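DUF416 domain-containing protein (Shewanella baltica, PDB 2Q9R) is of unknown function, but its all-helical chain, found as a pair of copies, holds benzoic acid in a pocket that both copies help to line. Local coordinates at residues 33-38 against 45-50; 82-87 against 94-99; 20-25 against 167-172; 6-11 against 160-165. All blocks are in the same frame, centred on the assembly; numbering follows the deposited sequence. Where two conformers were deposited one is given.

Contact 1: 33-38 against 45-50; sequences PNYQLF and GDPAVL. With BEZ (benzoic acid), chain E.
Y35 reaches across from 33-38 to meet L50 over one face of its ring and P47 at its edge. Starting at the backbone, CB of Y35 already touches CD2 of L50 (3.7 Å), and the next atom, CG, sits closer still to that methyl, at 3.5 Å. Over the ring itself the other methyl takes part: L50 CD1 stands 3.8 Å from the ring centroid and only 9° off the normal, a CH-pi contact over one face. P47 comes from a different direction, its CG near the ring plane beside the CE1 edge of Y35 at 3.9 Å. With CG of Y35 anti to the backbone N (chi1 -173°), the ring is carried toward the facing segment. Both segments belong to a helical hairpin: helix 17-42 turns through a short link into the antiparallel helix 47-62, whose start is capped by D46, OD1 accepting from A48 N at 3.2 Å. The tip, Y35 OH, passes G45 CA at 3.5 Å and is hydrogen-bonded to the backbone O of N80. Were alanine to stand where Y35 is, L50 and P47 would probably face a gap, and the N80 carbonyl lose its hydroxyl partner. Elsewhere on helix 17-42, N34, L37 and F38 line the benzoic acid pocket, N34 O lying 3.3 Å from C4 of the ligand, while H152 and S136 of the second subunit hydrogen-bond the benzoic acid.

Contact 2: 82-87 against 94-99; sequences PEPADF and PAMDAV
The protruding side chain of M96, present as selenomethionine, pushes its terminal methyl against the ring of P84. CE lies 3.4 Å from P84 CG, tighter than an ordinary carbon-carbon contact, and CD of the same ring follows at 3.6 Å. The methyl is therefore pressed against the rim of the pyrrolidine made by CG and CD, and the two side chains meet at about a right angle. Two extended torsions, chi1 -176° and chi2 -178°, send M96 straight out from the helix; the last, chi3 -11°, is nearly eclipsed, which together with the short approach suggests a strained fit at the tip. P82 is the second bump, and it settles beside the ridge that M96 and V99 form one helical turn apart. Its CD faces CG1 of V99 at 4.3 Å, and its CG is a looser 4.5 Å from CB of M96. The contact folds the connection after helix 70-79 back along helix 92-111, into which that connection then runs. Here P84 begins a short 3-10 segment, 84-86, with bonds from D86 N to E83 O (2.9 Å) and from F87 N to P84 O. No hydrogen bond crosses between the segments; the contacts are van der Waals. Around P82 the hollow is completed by F38, F44 and V92, while T81 lies against both M96 and V99. P94, two residues before M96 on the same helix, touches the bound benzoic acid.

Contact 3: 20-25 against 167-172; sequences KQLFAT and EIIEEN
Two torsions of I169 aim its longer branch at L22 and F23: CG1 stands anti to the carbonyl carbon (chi1 -62°) and CD1 continues the chain outward (chi2 169°). The methyl at the end of that branch does most of the touching. It settles against the backbone of the opposing helix, 3.6 Å from F23 N, and against the first side-chain carbon, F23 CB, at 3.7 Å. With F23 CG anti to N (chi1 179°), the ring has I169 CD1 at its edge, near its plane, though the closer touch is at CB. L22 closes the other flank, its CG 3.8 Å from I169 CD1 and its CD2 4.0 Å from I169 CG1. All three residues are buried and no hydrogen bond joins the segments, so between them the contact is apolar; just beyond, Q19 NE2 gives a weak hydrogen bond to I169 O. Within helix 17-42, Q21 O accepts from T25 OG1 at 2.6 Å and from T25 N, the two donors arriving on opposite faces of the carbonyl plane. Where helix 153-170 gives out, N172 N bonds back to I169 O at 3.2 Å. K20, on another side of its helix, forms a salt bridge with E114. The contact fastens the early part of helix 17-42 to the end of helix 153-170, in a bundle without strands. L22 also packs on W58 of helix 47-62 and on L179 and L183 of helix 177-190, F23 continues along helix 153-170 to L165 and L166, and A24 leans on I117 of helix 114-118.

Contact 4: 6-11 against 160-165; sequences TGFFKR and ELQNSL
F8, the first residue of its helix after the N-cap G7, turns its ring toward Q162 and N163. Its CE1 lies 3.7 Å from the backbone O of Q162, which sits in the ring plane at the edge. CZ is nearer to the side-chain oxygen, 3.4 Å from Q162 OE1, while CD1 has N163 OD1 at 3.7 Å. Two of these oxygens, Q162 O and N163 OD1, lie at the ring edge, probably a favourable electrostatic match, while Q162 OE1 approaches obliquely. The ring and the Q162 amide stand 65° apart, and neither is stacked on the other. Q162 OE1 has its own hydrogen bond to S121 OG, and Q162 NE2 one to E158, so the amide is fixed from outside. Next along, F9 lets F8 CD2 rest over the centre of its ring and makes a cation-pi contact with K122. One turn after F8, R11 bends at chi3 (-76°) and brings NH2 to N163 OD1 at 2.9 Å. OD1 lies at the edge of the guanidinium, near its plane, yet the bond is weak, with an N-H...O angle of 124°. The stronger partner of R11 is E170, a salt bridge through NH1, and N163 ND2 is held by K159 O. A valine in place of F8 would probably open a gap beside Q162 and deprive the F9 ring of the F8 carbon lying over its centre. Helix 8-14 is thereby set alongside helix 153-170 and beside helix 120-136, where S121 touches F8 and F9, while Q162 and L165 turn to F23 of helix 17-42.

The four contacts form two pairs on opposite sides of the chain's centre. Contacts 1 and 2, with centres about 11 Å apart, follow one another along the chain and meet directly, F38 of contact 1 packing on A95, P82 and F87 of contact 2; this is the side where N34, L37, F38 and P94 line a benzoic acid pocket. Contacts 3 and 4, about 10 Å apart, share helix 153-170, and their segments alternate in sequence, tying the N-terminal helices to a distant part of the chain; the salt bridge between R11 and E170 joins them. The pairs lie 25 to 28 Å apart between centres. Helix 17-42 serves both contact 1 and contact 3, bridging the two pairs.

Contact 1: 33-38 against 45-50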
loop_
_atom_site.group_PDB
_atom_site.type_symbol
_atom_site.label_atom_id
_atom_site.label_comp_id
_atom_site.label_asym_id
_atom_site.label_seq_id
_atom_site.Cartn_x
_atom_site.Cartn_y
_atom_site.Cartn_z
ATOM N N PRO A 33 -9.085 10.375 -5.838
ATOM C CA PRO A 33 -8.076 9.865 -6.780
ATOM C C PRO A 33 -8.420 8.535 -7.442
ATOM O O PRO A 33 -8.016 8.276 -8.576
ATOM C CB PRO A 33 -6.841 9.739 -5.913
ATOM C CG PRO A 33 -7.025 10.809 -4.872
ATOM C CD PRO A 33 -8.479 10.734 -4.541
ATOM N N ASN A 34 -9.156 7.689 -6.735
ATOM C CA ASN A 34 -9.559 6.439 -7.290
ATOM C C ASN A 34 -10.427 6.668 -8.533
ATOM O O ASN A 34 -10.260 6.006 -9.552
ATOM C CB ASN A 34 -10.328 5.625 -6.253
ATOM C CG ASN A 34 -9.492 5.239 -5.034
ATOM O OD1 ASN A 34 -8.251 5.114 -5.081
ATOM N ND2 ASN A 34 -10.185 5.047 -3.914
ATOM N N TYR A 35 -11.374 7.590 -8.441
ATOM C CA TYR A 35 -12.271 7.879 -9.575
ATOM C C TYR A 35 -11.456 8.531 -10.688
ATOM O O TYR A 35 -11.539 8.144 -11.860
ATOM C CB TYR A 35 -13.480 8.708 -9.147
ATOM C CG TYR A 35 -14.455 8.854 -10.259
ATOM C CD1 TYR A 35 -14.233 9.793 -11.285
ATOM C CD2 TYR A 35 -15.585 8.040 -10.334
ATOM C CE1 TYR A 35 -15.073 9.909 -12.317
ATOM C CE2 TYR A 35 -16.479 8.174 -11.374
ATOM C CZ TYR A 35 -16.219 9.105 -12.357
ATOM O OH TYR A 35 -17.085 9.197 -13.392
ATOM N N GLN A 36 -10.561 9.438 -10.299
ATOM C CA GLN A 36 -9.758 10.156 -11.272
ATOM C C GLN A 36 -8.891 9.189 -12.078
ATOM O O GLN A 36 -8.799 9.301 -13.303
ATOM C CB GLN A 36 -8.884 11.205 -10.584
ATOM C CG GLN A 36 -9.675 12.391 -10.065
ATOM C CD GLN A 36 -8.864 13.269 -9.164
ATOM O OE1 GLN A 36 -8.102 12.782 -8.344
ATOM N NE2 GLN A 36 -9.045 14.575 -9.283
ATOM N N LEU A 37 -8.244 8.264 -11.393
ATOM C CA LEU A 37 -7.356 7.331 -12.070
ATOM C C LEU A 37 -8.161 6.431 -13.032
ATOM O O LEU A 37 -7.818 6.277 -14.190
ATOM C CB LEU A 37 -6.559 6.484 -11.066
ATOM C CG LEU A 37 -5.469 5.566 -11.716
ATOM C CD1 LEU A 37 -4.470 6.398 -12.519
ATOM C CD2 LEU A 37 -4.786 4.656 -10.675
ATOM N N PHE A 38 -9.232 5.831 -12.531
ATOM C CA PHE A 38 -10.076 4.993 -13.351
ATOM C C PHE A 38 -10.561 5.724 -14.616
ATOM O O PHE A 38 -10.568 5.171 -15.722
ATOM C CB PHE A 38 -11.267 4.489 -12.543
ATOM C CG PHE A 38 -12.334 3.854 -13.394
ATOM C CD1 PHE A 38 -12.122 2.611 -13.950
ATOM C CD2 PHE A 38 -13.527 4.505 -13.658
ATOM C CE1 PHE A 38 -13.075 2.022 -14.714
ATOM C CE2 PHE A 38 -14.506 3.898 -14.458
ATOM C CZ PHE A 38 -14.278 2.663 -14.973
ATOM N N GLY A 45 -16.338 8.845 -17.833
ATOM C CA GLY A 45 -16.905 9.734 -16.825
ATOM C C GLY A 45 -16.199 11.060 -16.733
ATOM O O GLY A 45 -15.236 11.335 -17.450
ATOM N N ASP A 46 -16.670 11.882 -15.822
ATOM C CA ASP A 46 -16.122 13.206 -15.640
ATOM C C ASP A 46 -15.867 13.495 -14.150
ATOM O O ASP A 46 -16.812 13.807 -13.408
ATOM C CB ASP A 46 -17.122 14.232 -16.203
ATOM C CG ASP A 46 -16.635 15.651 -16.036
ATOM O OD1 ASP A 46 -15.470 15.892 -15.648
ATOM O OD2 ASP A 46 -17.414 16.537 -16.353
ATOM N N PRO A 47 -14.602 13.414 -13.715
ATOM C CA PRO A 47 -14.252 13.643 -12.296
ATOM C C PRO A 47 -14.684 14.984 -11.701
ATOM O O PRO A 47 -14.912 15.071 -10.488
ATOM C CB PRO A 47 -12.722 13.488 -12.288
ATOM C CG PRO A 47 -12.449 12.559 -13.422
ATOM C CD PRO A 47 -13.415 13.029 -14.499
ATOM N N ALA A 48 -14.863 15.992 -12.553
ATOM C CA ALA A 48 -15.293 17.324 -12.114
ATOM C C ALA A 48 -16.698 17.303 -11.503
ATOM O O ALA A 48 -17.067 18.171 -10.705
ATOM C CB ALA A 48 -15.244 18.294 -13.292
ATOM N N VAL A 49 -17.504 16.322 -11.895
ATOM C CA VAL A 49 -18.835 16.162 -11.299
ATOM C C VAL A 49 -18.724 15.796 -9.815
ATOM O O VAL A 49 -19.489 16.319 -8.970
ATOM C CB VAL A 49 -19.700 15.124 -12.085
ATOM C CG1 VAL A 49 -20.831 14.612 -11.225
ATOM C CG2 VAL A 49 -20.210 15.734 -13.416
ATOM N N LEU A 50 -17.759 14.924 -9.502
ATOM C CA LEU A 50 -17.468 14.524 -8.132
ATOM C C LEU A 50 -16.789 15.663 -7.378
ATOM O O LEU A 50 -17.157 15.930 -6.244
ATOM C CB LEU A 50 -16.590 13.277 -8.072
ATOM C CG LEU A 50 -17.174 11.894 -8.374
ATOM C CD1 LEU A 50 -17.504 11.797 -9.888
ATOM C CD2 LEU A 50 -16.210 10.811 -7.937
HETATM C C BEZ E . -5.941 -0.190 -9.707
HETATM O O1 BEZ E . -4.990 -0.311 -8.869
HETATM O O2 BEZ E . -6.178 -1.060 -10.599
HETATM C C1 BEZ E . -6.801 1.025 -9.655
HETATM C C2 BEZ E . -7.251 1.627 -10.854
HETATM C C3 BEZ E . -8.048 2.768 -10.767
HETATM C C4 BEZ E . -8.398 3.284 -9.523
HETATM C C5 BEZ E . -7.945 2.681 -8.348
HETATM C C6 BEZ E . -7.144 1.527 -8.406
#

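Contact 2: 82-87 against 94-99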
loop_
_atom_site.group_PDB
_atom_site.type_symbol
_atom_site.label_atom_id
_atom_site.label_comp_id
_atom_site.label_asym_id
_atom_site.label_seq_id
_atom_site.Cartn_x
_atom_site.Cartn_y
_atom_site.Cartn_z
ATOM N N PRO A 82 -19.951 4.240 -13.034
ATOM C CA PRO A 82 -19.794 3.164 -14.011
ATOM C C PRO A 82 -20.454 1.814 -13.596
ATOM O O PRO A 82 -20.767 1.562 -12.405
ATOM C CB PRO A 82 -18.271 3.020 -14.124
ATOM C CG PRO A 82 -17.781 3.371 -12.744
ATOM C CD PRO A 82 -18.721 4.464 -12.255
ATOM N N GLU A 83 -20.657 0.982 -14.610
ATOM C CA GLU A 83 -21.189 -0.357 -14.456
ATOM C C GLU A 83 -20.052 -1.326 -14.548
ATOM O O GLU A 83 -19.366 -1.345 -15.556
ATOM C CB GLU A 83 -22.154 -0.684 -15.583
ATOM C CG GLU A 83 -23.493 0.025 -15.500
ATOM C CD GLU A 83 -24.381 -0.475 -14.362
ATOM O OE1 GLU A 83 -24.099 -1.533 -13.747
ATOM O OE2 GLU A 83 -25.373 0.223 -14.074
ATOM N N PRO A 84 -19.871 -2.171 -13.524
ATOM C CA PRO A 84 -18.780 -3.139 -13.578
ATOM C C PRO A 84 -18.845 -4.104 -14.748
ATOM O O PRO A 84 -17.807 -4.526 -15.233
ATOM C CB PRO A 84 -18.858 -3.868 -12.235
ATOM C CG PRO A 84 -20.064 -3.407 -11.548
ATOM C CD PRO A 84 -20.632 -2.231 -12.270
ATOM N N ALA A 85 -20.044 -4.420 -15.237
ATOM C CA ALA A 85 -20.149 -5.233 -16.444
ATOM C C ALA A 85 -19.392 -4.634 -17.633
ATOM O O ALA A 85 -19.020 -5.356 -18.574
ATOM C CB ALA A 85 -21.597 -5.431 -16.818
ATOM N N ASP A 86 -19.170 -3.321 -17.614
ATOM C CA ASP A 86 -18.649 -2.659 -18.810
ATOM C C ASP A 86 -17.133 -2.563 -18.843
ATOM O O ASP A 86 -16.588 -2.113 -19.855
ATOM C CB ASP A 86 -19.245 -1.263 -18.943
ATOM C CG ASP A 86 -20.690 -1.288 -19.324
ATOM O OD1 ASP A 86 -21.094 -2.213 -20.062
ATOM O OD2 ASP A 86 -21.421 -0.355 -18.899
ATOM N N PHE A 87 -16.471 -2.978 -17.753
ATOM C CA PHE A 87 -15.010 -2.836 -17.605
ATOM C C PHE A 87 -14.347 -4.086 -17.089
ATOM O O PHE A 87 -14.830 -4.672 -16.145
ATOM C CB PHE A 87 -14.689 -1.673 -16.655
ATOM C CG PHE A 87 -15.219 -0.372 -17.147
ATOM C CD1 PHE A 87 -14.474 0.393 -18.036
ATOM C CD2 PHE A 87 -16.490 0.046 -16.800
ATOM C CE1 PHE A 87 -14.971 1.555 -18.553
ATOM C CE2 PHE A 87 -17.009 1.227 -17.323
ATOM C CZ PHE A 87 -16.238 1.988 -18.198
ATOM N N PRO A 94 -13.233 0.513 -7.087
ATOM C CA PRO A 94 -13.047 1.718 -6.271
ATOM C C PRO A 94 -13.651 3.017 -6.838
ATOM O O PRO A 94 -14.085 3.883 -6.057
ATOM C CB PRO A 94 -11.512 1.827 -6.101
ATOM C CG PRO A 94 -10.898 0.803 -6.987
ATOM C CD PRO A 94 -11.970 -0.139 -7.462
ATOM N N ALA A 95 -13.663 3.171 -8.162
ATOM C CA ALA A 95 -14.284 4.340 -8.802
ATOM C C ALA A 95 -15.771 4.404 -8.471
ATOM O O ALA A 95 -16.264 5.448 -8.053
ATOM C CB ALA A 95 -14.067 4.327 -10.322
HETATM N N MSE A 96 -16.470 3.281 -8.660
HETATM C CA MSE A 96 -17.867 3.178 -8.300
HETATM C C MSE A 96 -18.135 3.539 -6.839
HETATM O O MSE A 96 -19.104 4.244 -6.535
HETATM C CB MSE A 96 -18.368 1.760 -8.589
HETATM C CG MSE A 96 -19.827 1.571 -8.353
HETATM SE SE MSE A 96 -20.344 -0.237 -8.668
HETATM C CE MSE A 96 -18.635 -1.019 -9.588
ATOM N N ASP A 97 -17.273 3.032 -5.956
ATOM C CA ASP A 97 -17.403 3.221 -4.518
ATOM C C ASP A 97 -17.249 4.705 -4.167
ATOM O O ASP A 97 -17.965 5.208 -3.333
ATOM C CB ASP A 97 -16.319 2.431 -3.755
ATOM C CG ASP A 97 -16.498 0.902 -3.778
ATOM O OD1 ASP A 97 -17.523 0.359 -4.243
ATOM O OD2 ASP A 97 -15.586 0.226 -3.237
ATOM N N ALA A 98 -16.324 5.378 -4.847
ATOM C CA ALA A 98 -16.058 6.811 -4.658
ATOM C C ALA A 98 -17.269 7.654 -4.995
ATOM O O ALA A 98 -17.673 8.499 -4.206
ATOM C CB ALA A 98 -14.893 7.278 -5.500
ATOM N N VAL A 99 -17.843 7.420 -6.169
ATOM C CA VAL A 99 -19.027 8.220 -6.585
ATOM C C VAL A 99 -20.239 7.807 -5.737
ATOM O O VAL A 99 -21.019 8.681 -5.264
ATOM C CB VAL A 99 -19.234 8.205 -8.169
ATOM C CG1 VAL A 99 -19.309 6.799 -8.717
ATOM C CG2 VAL A 99 -20.460 9.028 -8.595
#

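Contact 3: 20-25 against 167-172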
loop_
_atom_site.group_PDB
_atom_site.type_symbol
_atom_site.label_atom_id
_atom_site.label_comp_id
_atom_site.label_asym_id
_atom_site.label_seq_id
_atom_site.Cartn_x
_atom_site.Cartn_y
_atom_site.Cartn_z
ATOM N N LYS A 20 -20.591 14.038 12.321
ATOM C CA LYS A 20 -20.692 12.914 11.363
ATOM C C LYS A 20 -20.481 13.326 9.908
ATOM O O LYS A 20 -19.728 12.676 9.145
ATOM C CB LYS A 20 -22.063 12.282 11.485
ATOM C CG LYS A 20 -22.306 11.501 12.785
ATOM C CD LYS A 20 -23.759 10.939 12.797
ATOM C CE LYS A 20 -23.927 9.838 13.813
ATOM N NZ LYS A 20 -24.567 10.297 15.013
ATOM N N GLN A 21 -21.136 14.410 9.543
ATOM C CA GLN A 21 -21.085 14.938 8.182
ATOM C C GLN A 21 -19.677 15.352 7.811
ATOM O O GLN A 21 -19.183 15.047 6.692
ATOM C CB GLN A 21 -22.032 16.118 8.089
ATOM C CG GLN A 21 -22.287 16.624 6.679
ATOM C CD GLN A 21 -23.365 17.714 6.648
ATOM O OE1 GLN A 21 -24.243 17.749 7.493
ATOM N NE2 GLN A 21 -23.264 18.617 5.689
ATOM N N LEU A 22 -18.990 16.009 8.749
ATOM C CA LEU A 22 -17.567 16.338 8.549
ATOM C C LEU A 22 -16.698 15.090 8.331
ATOM O O LEU A 22 -15.884 15.020 7.367
ATOM C CB LEU A 22 -17.034 17.172 9.737
ATOM C CG LEU A 22 -15.536 17.531 9.795
ATOM C CD1 LEU A 22 -15.072 18.218 8.490
ATOM C CD2 LEU A 22 -15.233 18.439 11.016
ATOM N N PHE A 23 -16.828 14.129 9.251
ATOM C CA PHE A 23 -16.120 12.846 9.163
ATOM C C PHE A 23 -16.282 12.194 7.777
ATOM O O PHE A 23 -15.301 11.778 7.125
ATOM C CB PHE A 23 -16.633 11.908 10.300
ATOM C CG PHE A 23 -15.992 10.523 10.302
ATOM C CD1 PHE A 23 -16.505 9.506 9.520
ATOM C CD2 PHE A 23 -14.865 10.257 11.104
ATOM C CE1 PHE A 23 -15.940 8.235 9.538
ATOM C CE2 PHE A 23 -14.268 9.001 11.098
ATOM C CZ PHE A 23 -14.785 7.990 10.295
ATOM N N ALA A 24 -17.539 12.068 7.356
ATOM C CA ALA A 24 -17.899 11.418 6.081
ATOM C C ALA A 24 -17.447 12.237 4.858
ATOM O O ALA A 24 -16.956 11.688 3.854
ATOM C CB ALA A 24 -19.453 11.176 6.050
ATOM N N THR A 25 -17.546 13.555 4.942
ATOM C CA THR A 25 -17.051 14.422 3.863
ATOM C C THR A 25 -15.558 14.219 3.656
ATOM O O THR A 25 -15.134 14.037 2.528
ATOM C CB THR A 25 -17.358 15.875 4.143
ATOM O OG1 THR A 25 -18.784 15.964 4.302
ATOM C CG2 THR A 25 -16.925 16.829 2.978
ATOM N N GLU A 167 -10.923 11.135 16.300
ATOM C CA GLU A 167 -10.379 11.783 17.484
ATOM C C GLU A 167 -10.339 13.285 17.400
ATOM O O GLU A 167 -10.608 13.942 18.382
ATOM C CB GLU A 167 -8.953 11.303 17.759
ATOM C CG GLU A 167 -8.877 9.895 18.273
ATOM C CD GLU A 167 -7.451 9.384 18.304
ATOM O OE1 GLU A 167 -6.522 10.209 18.123
ATOM O OE2 GLU A 167 -7.266 8.168 18.516
ATOM N N ILE A 168 -9.936 13.833 16.262
ATOM C CA ILE A 168 -9.876 15.284 16.157
ATOM C C ILE A 168 -11.292 15.887 16.142
ATOM O O ILE A 168 -11.539 16.918 16.792
ATOM C CB ILE A 168 -8.927 15.786 15.031
ATOM C CG1 ILE A 168 -8.807 17.314 15.082
ATOM C CG2 ILE A 168 -9.313 15.262 13.643
ATOM C CD1 ILE A 168 -7.431 17.850 14.613
ATOM N N ILE A 169 -12.232 15.224 15.487
ATOM C CA ILE A 169 -13.612 15.716 15.489
ATOM C C ILE A 169 -14.254 15.604 16.851
ATOM O O ILE A 169 -14.928 16.536 17.298
ATOM C CB ILE A 169 -14.458 14.998 14.399
ATOM C CG1 ILE A 169 -13.847 15.329 13.022
ATOM C CG2 ILE A 169 -15.939 15.370 14.460
ATOM C CD1 ILE A 169 -14.402 14.486 11.856
ATOM N N GLU A 170 -14.027 14.489 17.536
ATOM C CA GLU A 170 -14.726 14.260 18.762
ATOM C C GLU A 170 -14.239 15.102 19.939
ATOM O O GLU A 170 -14.990 15.344 20.880
ATOM C CB GLU A 170 -14.818 12.760 19.071
ATOM C CG GLU A 170 -13.726 12.157 19.820
ATOM C CD GLU A 170 -13.742 10.632 19.694
ATOM O OE1 GLU A 170 -14.820 9.973 19.760
ATOM O OE2 GLU A 170 -12.635 10.096 19.532
ATOM N N GLU A 171 -13.017 15.604 19.857
ATOM C CA GLU A 171 -12.504 16.457 20.909
ATOM C C GLU A 171 -13.022 17.897 20.809
ATOM O O GLU A 171 -12.709 18.740 21.641
ATOM C CB GLU A 171 -10.974 16.397 20.942
ATOM C CG GLU A 171 -10.255 17.133 19.822
ATOM C CD GLU A 171 -8.739 16.886 19.836
ATOM O OE1 GLU A 171 -8.278 15.830 20.358
ATOM O OE2 GLU A 171 -8.016 17.755 19.304
ATOM N N ASN A 172 -13.839 18.153 19.800
ATOM C CA ASN A 172 -14.432 19.448 19.559
ATOM C C ASN A 172 -15.950 19.309 19.630
ATOM O O ASN A 172 -16.557 18.647 18.780
ATOM C CB ASN A 172 -13.985 19.952 18.180
ATOM C CG ASN A 172 -12.482 20.224 18.125
ATOM O OD1 ASN A 172 -11.988 21.089 18.840
ATOM N ND2 ASN A 172 -11.749 19.461 17.312
#

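Contact 4: 6-11 against 160-165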
loop_
_atom_site.group_PDB
_atom_site.type_symbol
_atom_site.label_atom_id
_atom_site.label_comp_id
_atom_site.label_asym_id
_atom_site.label_seq_id
_atom_site.Cartn_x
_atom_site.Cartn_y
_atom_site.Cartn_z
ATOM N N THR A 6 -14.084 2.962 24.610
ATOM C CA THR A 6 -15.330 2.739 23.865
ATOM C C THR A 6 -14.960 2.363 22.425
ATOM O O THR A 6 -13.874 2.711 21.947
ATOM C CB THR A 6 -16.240 3.991 23.899
ATOM O OG1 THR A 6 -16.389 4.408 25.258
ATOM C CG2 THR A 6 -17.618 3.715 23.301
ATOM N N GLY A 7 -15.856 1.628 21.763
ATOM C CA GLY A 7 -15.626 1.115 20.423
ATOM C C GLY A 7 -15.706 2.226 19.393
ATOM O O GLY A 7 -16.390 3.226 19.581
ATOM N N PHE A 8 -14.986 2.033 18.301
ATOM C CA PHE A 8 -15.001 2.968 17.197
ATOM C C PHE A 8 -16.421 3.336 16.759
ATOM O O PHE A 8 -16.736 4.532 16.612
ATOM C CB PHE A 8 -14.204 2.387 16.040
ATOM C CG PHE A 8 -14.192 3.260 14.835
ATOM C CD1 PHE A 8 -13.283 4.291 14.728
ATOM C CD2 PHE A 8 -15.087 3.044 13.813
ATOM C CE1 PHE A 8 -13.275 5.114 13.599
ATOM C CE2 PHE A 8 -15.105 3.854 12.700
ATOM C CZ PHE A 8 -14.194 4.883 12.585
ATOM N N PHE A 9 -17.296 2.353 16.571
ATOM C CA PHE A 9 -18.627 2.684 16.045
ATOM C C PHE A 9 -19.533 3.273 17.066
ATOM O O PHE A 9 -20.415 4.056 16.707
ATOM C CB PHE A 9 -19.327 1.506 15.351
ATOM C CG PHE A 9 -18.810 1.246 13.970
ATOM C CD1 PHE A 9 -19.165 2.089 12.915
ATOM C CD2 PHE A 9 -17.932 0.191 13.732
ATOM C CE1 PHE A 9 -18.683 1.865 11.633
ATOM C CE2 PHE A 9 -17.448 -0.056 12.451
ATOM C CZ PHE A 9 -17.803 0.798 11.398
ATOM N N LYS A 10 -19.362 2.906 18.336
ATOM C CA LYS A 10 -20.167 3.567 19.361
ATOM C C LYS A 10 -19.799 5.074 19.379
ATOM O O LYS A 10 -20.657 5.924 19.617
ATOM C CB LYS A 10 -20.029 2.888 20.740
ATOM N N ARG A 11 -18.527 5.384 19.108
ATOM C CA ARG A 11 -18.000 6.751 19.189
ATOM C C ARG A 11 -18.439 7.550 17.967
ATOM O O ARG A 11 -18.864 8.729 18.043
ATOM C CB ARG A 11 -16.465 6.735 19.233
ATOM C CG ARG A 11 -15.829 6.336 20.559
ATOM C CD ARG A 11 -14.376 6.804 20.618
ATOM N NE ARG A 11 -13.501 5.981 19.811
ATOM C CZ ARG A 11 -12.447 6.397 19.107
ATOM N NH1 ARG A 11 -12.108 7.659 19.023
ATOM N NH2 ARG A 11 -11.733 5.515 18.420
ATOM N N GLU A 160 -5.938 3.605 11.018
ATOM C CA GLU A 160 -5.278 4.730 11.677
ATOM C C GLU A 160 -5.830 6.088 11.230
ATOM O O GLU A 160 -6.108 6.952 12.059
ATOM C CB GLU A 160 -3.747 4.634 11.478
ATOM C CG GLU A 160 -3.129 3.514 12.340
ATOM C CD GLU A 160 -1.640 3.202 12.022
ATOM O OE1 GLU A 160 -1.002 4.003 11.288
ATOM O OE2 GLU A 160 -1.139 2.149 12.505
ATOM N N LEU A 161 -6.033 6.270 9.931
ATOM C CA LEU A 161 -6.614 7.512 9.452
ATOM C C LEU A 161 -8.061 7.698 9.956
ATOM O O LEU A 161 -8.405 8.760 10.453
ATOM C CB LEU A 161 -6.516 7.579 7.920
ATOM C CG LEU A 161 -7.011 8.804 7.111
ATOM C CD1 LEU A 161 -8.557 8.906 7.067
ATOM C CD2 LEU A 161 -6.387 10.077 7.613
ATOM N N GLN A 162 -8.906 6.680 9.861
ATOM C CA GLN A 162 -10.277 6.825 10.376
ATOM C C GLN A 162 -10.306 7.115 11.890
ATOM O O GLN A 162 -11.117 7.907 12.345
ATOM C CB GLN A 162 -11.135 5.588 10.071
ATOM C CG GLN A 162 -11.511 5.417 8.608
ATOM C CD GLN A 162 -12.832 4.749 8.431
ATOM O OE1 GLN A 162 -13.750 4.956 9.235
ATOM N NE2 GLN A 162 -12.956 3.924 7.366
ATOM N N ASN A 163 -9.414 6.488 12.659
ATOM C CA ASN A 163 -9.348 6.783 14.089
ATOM C C ASN A 163 -8.882 8.189 14.412
ATOM O O ASN A 163 -9.445 8.860 15.280
ATOM C CB ASN A 163 -8.483 5.739 14.827
ATOM C CG ASN A 163 -9.309 4.552 15.247
ATOM O OD1 ASN A 163 -9.924 4.577 16.307
ATOM N ND2 ASN A 163 -9.393 3.539 14.386
ATOM N N SER A 164 -7.820 8.597 13.740
ATOM C CA SER A 164 -7.263 9.933 13.922
ATOM C C SER A 164 -8.257 11.022 13.522
ATOM O O SER A 164 -8.369 12.042 14.181
ATOM C CB SER A 164 -5.996 10.072 13.099
ATOM O OG SER A 164 -4.941 9.373 13.724
ATOM N N LEU A 165 -8.960 10.799 12.431
ATOM C CA LEU A 165 -10.018 11.699 12.000
ATOM C C LEU A 165 -11.133 11.772 13.053
ATOM O O LEU A 165 -11.654 12.849 13.364
ATOM C CB LEU A 165 -10.597 11.204 10.673
ATOM C CG LEU A 165 -11.684 12.015 9.992
ATOM C CD1 LEU A 165 -11.193 13.457 9.646
ATOM C CD2 LEU A 165 -12.149 11.247 8.725
#